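Side-chain contact in sugar kinase MJ0406 (Methanococcus jannaschii, PDB 2C4E), which phosphorylates a wide range of nucleosides, preferring inosine, guanosine and cytidine, to nucleoside monophosphates with ATP as the best phosphate donor: residues L173-I176 against I177-N181. Sequence-based numbering, arbitrary orientation.
Sequences LLEI and IEHTN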
ATOM      1  N   LEU A 173     -10.100  27.691  11.379  1.00 25.66           N
ATOM      2  CA  LEU A 173     -10.649  26.893  12.471  1.00 24.94           C
ATOM      3  C   LEU A 173     -11.704  27.672  13.232  1.00 24.25           C
ATOM      4  O   LEU A 173     -12.740  27.117  13.602  1.00 23.51           O
ATOM      5  CB  LEU A 173      -9.539  26.436  13.429  1.00 25.26           C
ATOM      6  CG  LEU A 173      -9.959  25.426  14.495  1.00 25.58           C
ATOM      7  CD1 LEU A 173     -10.558  24.178  13.842  1.00 26.08           C
ATOM      8  CD2 LEU A 173      -8.756  25.073  15.389  1.00 27.07           C
ATOM      9  N   LEU A 174     -11.450  28.954  13.453  1.00 23.73           N
ATOM     10  CA  LEU A 174     -12.398  29.808  14.138  1.00 23.78           C
ATOM     11  C   LEU A 174     -13.660  29.873  13.290  1.00 22.95           C
ATOM     12  O   LEU A 174     -14.755  29.723  13.802  1.00 23.10           O
ATOM     13  CB  LEU A 174     -11.814  31.205  14.349  1.00 24.05           C
ATOM     14  CG  LEU A 174     -12.679  32.211  15.097  1.00 26.07           C
ATOM     15  CD1 LEU A 174     -13.018  31.709  16.496  1.00 27.55           C
ATOM     16  CD2 LEU A 174     -11.944  33.565  15.165  1.00 28.27           C
ATOM     17  N   GLU A 175     -13.494  30.012  11.982  1.00 22.66           N
ATOM     18  CA  GLU A 175     -14.660  30.120  11.084  1.00 22.41           C
ATOM     19  C   GLU A 175     -15.544  28.874  11.081  1.00 22.63           C
ATOM     20  O   GLU A 175     -16.753  28.991  11.167  1.00 21.68           O
ATOM     21  CB  GLU A 175     -14.219  30.462   9.660  1.00 22.95           C
ATOM     22  CG  GLU A 175     -15.372  30.783   8.724  1.00 24.04           C
ATOM     23  CD  GLU A 175     -16.071  32.107   9.013  1.00 27.14           C
ATOM     24  OE1 GLU A 175     -15.664  32.847   9.944  1.00 27.42           O
ATOM     25  OE2 GLU A 175     -17.034  32.413   8.281  1.00 25.43           O
ATOM     26  N   ILE A 176     -14.967  27.679  10.993  1.00 22.36           N
ATOM     27  CA  ILE A 176     -15.804  26.490  10.978  1.00 22.46           C
ATOM     28  C   ILE A 176     -16.461  26.254  12.345  1.00 21.88           C
ATOM     29  O   ILE A 176     -17.611  25.832  12.416  1.00 20.27           O
ATOM     30  CB  ILE A 176     -15.019  25.259  10.461  1.00 22.28           C
ATOM     31  CG1 ILE A 176     -15.979  24.135  10.085  1.00 24.94           C
ATOM     32  CG2 ILE A 176     -13.979  24.769  11.489  1.00 22.54           C
ATOM     33  CD1 ILE A 176     -15.386  23.140   9.127  1.00 26.71           C
ATOM     34  N   ILE A 177     -15.745  26.548  13.424  1.00 21.49           N
ATOM     35  CA  ILE A 177     -16.290  26.409  14.769  1.00 21.34           C
ATOM     36  C   ILE A 177     -17.459  27.372  14.987  1.00 21.22           C
ATOM     37  O   ILE A 177     -18.398  27.046  15.700  1.00 20.09           O
ATOM     38  CB  ILE A 177     -15.187  26.598  15.848  1.00 21.33           C
ATOM     39  CG1 ILE A 177     -14.292  25.378  15.857  1.00 22.23           C
ATOM     40  CG2 ILE A 177     -15.793  26.856  17.231  1.00 22.44           C
ATOM     41  CD1 ILE A 177     -13.098  25.503  16.833  1.00 21.32           C
ATOM     42  N   GLU A 178     -17.416  28.535  14.332  1.00 21.55           N
ATOM     43  CA  GLU A 178     -18.461  29.521  14.491  1.00 21.79           C
ATOM     44  C   GLU A 178     -19.720  29.030  13.761  1.00 20.58           C
ATOM     45  O   GLU A 178     -20.804  29.541  13.998  1.00 21.55           O
ATOM     46  CB  GLU A 178     -17.986  30.928  14.076  1.00 22.89           C
ATOM     47  CG  GLU A 178     -16.995  31.441  15.132  1.00 25.51           C
ATOM     48  CD  GLU A 178     -16.596  32.887  15.023  1.00 31.41           C
ATOM     49  OE1 GLU A 178     -16.462  33.388  13.887  1.00 34.06           O
ATOM     50  OE2 GLU A 178     -16.377  33.501  16.099  1.00 32.09           O
ATOM     51  N   HIS A 179     -19.551  28.018  12.914  1.00 19.31           N
ATOM     52  CA  HIS A 179     -20.672  27.373  12.200  1.00 18.60           C
ATOM     53  C   HIS A 179     -20.879  25.931  12.635  1.00 19.27           C
ATOM     54  O   HIS A 179     -21.344  25.092  11.857  1.00 19.27           O
ATOM     55  CB  HIS A 179     -20.413  27.437  10.712  1.00 18.71           C
ATOM     56  CG  HIS A 179     -20.298  28.831  10.196  1.00 18.74           C
ATOM     57  ND1 HIS A 179     -21.340  29.496   9.587  1.00 19.85           N
ATOM     58  CD2 HIS A 179     -19.263  29.701  10.229  1.00 17.41           C
ATOM     59  CE1 HIS A 179     -20.943  30.716   9.265  1.00 16.22           C
ATOM     60  NE2 HIS A 179     -19.684  30.862   9.633  1.00 21.44           N
ATOM     61  N   THR A 180     -20.537  25.648  13.894  1.00 19.09           N
ATOM     62  CA  THR A 180     -20.674  24.308  14.451  1.00 19.54           C
ATOM     63  C   THR A 180     -21.596  24.329  15.663  1.00 19.30           C
ATOM     64  O   THR A 180     -21.484  25.209  16.495  1.00 20.30           O
ATOM     65  CB  THR A 180     -19.304  23.763  14.886  1.00 20.00           C
ATOM     66  OG1 THR A 180     -18.475  23.559  13.740  1.00 20.54           O
ATOM     67  CG2 THR A 180     -19.451  22.363  15.449  1.00 20.37           C
ATOM     68  N   ASN A 181     -22.512  23.369  15.732  1.00 19.19           N
ATOM     69  CA  ASN A 181     -23.339  23.146  16.925  1.00 18.85           C
ATOM     70  C   ASN A 181     -22.706  22.141  17.890  1.00 20.27           C
ATOM     71  O   ASN A 181     -22.604  22.435  19.071  1.00 19.90           O
ATOM     72  CB  ASN A 181     -24.755  22.707  16.550  1.00 19.69           C
ATOM     73  CG  ASN A 181     -25.492  23.774  15.790  1.00 18.86           C
ATOM     74  OD1 ASN A 181     -26.053  24.753  16.377  1.00 23.28           O
ATOM     75  ND2 ASN A 181     -25.469  23.652  14.485  1.00 15.07           N
TER
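Thr-180 OG1 donates a hydrogen bond of 2.8 Å to Ile-176 O, and His-179 N lies 3.0 Å from Ile-176 O, an i to i+3 bond in place of the i to i+4 bonds of the preceding turn. The two donors approach from opposite faces of the carbonyl plane, so that one oxygen takes two bonds, neither on a lone pair, where the helix runs out. Threonine suits the place because its hydroxyl, set beside its own backbone N (chi1 -67°), points back at the last turn. One turn earlier Ile-177 N bonds to Leu-173 O and Glu-178 N to Leu-174 O. Ile-177 CD1 lies 3.9 Å from Leu-173 CG; one turn apart on the same helix face, leucine and isoleucine can both pack on Leu-197 of helix 187-197. This is the C-terminal end of helix 170-178, the crossover helix of a beta-alpha-beta unit between parallel strands 156-159 and 182-186 of the ribokinase fold. Ile-176 and Thr-180 both touch Phe-159 of the first strand. On the side of helix 141-151, Glu-175 bends at chi2 (70°), bringing OE2 to 3.4 Å from His-179 NE2, a weak bond with carboxylate and imidazole planes 53° apart. Glu-175 OE2 also forms a salt bridge with Lys-149. Glu-178, extended beyond CG, runs across Leu-174, its OE2 3.8 Å from Leu-174 CD1 and salt-bridged to Arg-207. Glu-175 OE1 and Glu-178 OE1 are 4.1 Å apart, a closeness of like charges that the salt bridges to Lys-149 and Arg-207 probably ease.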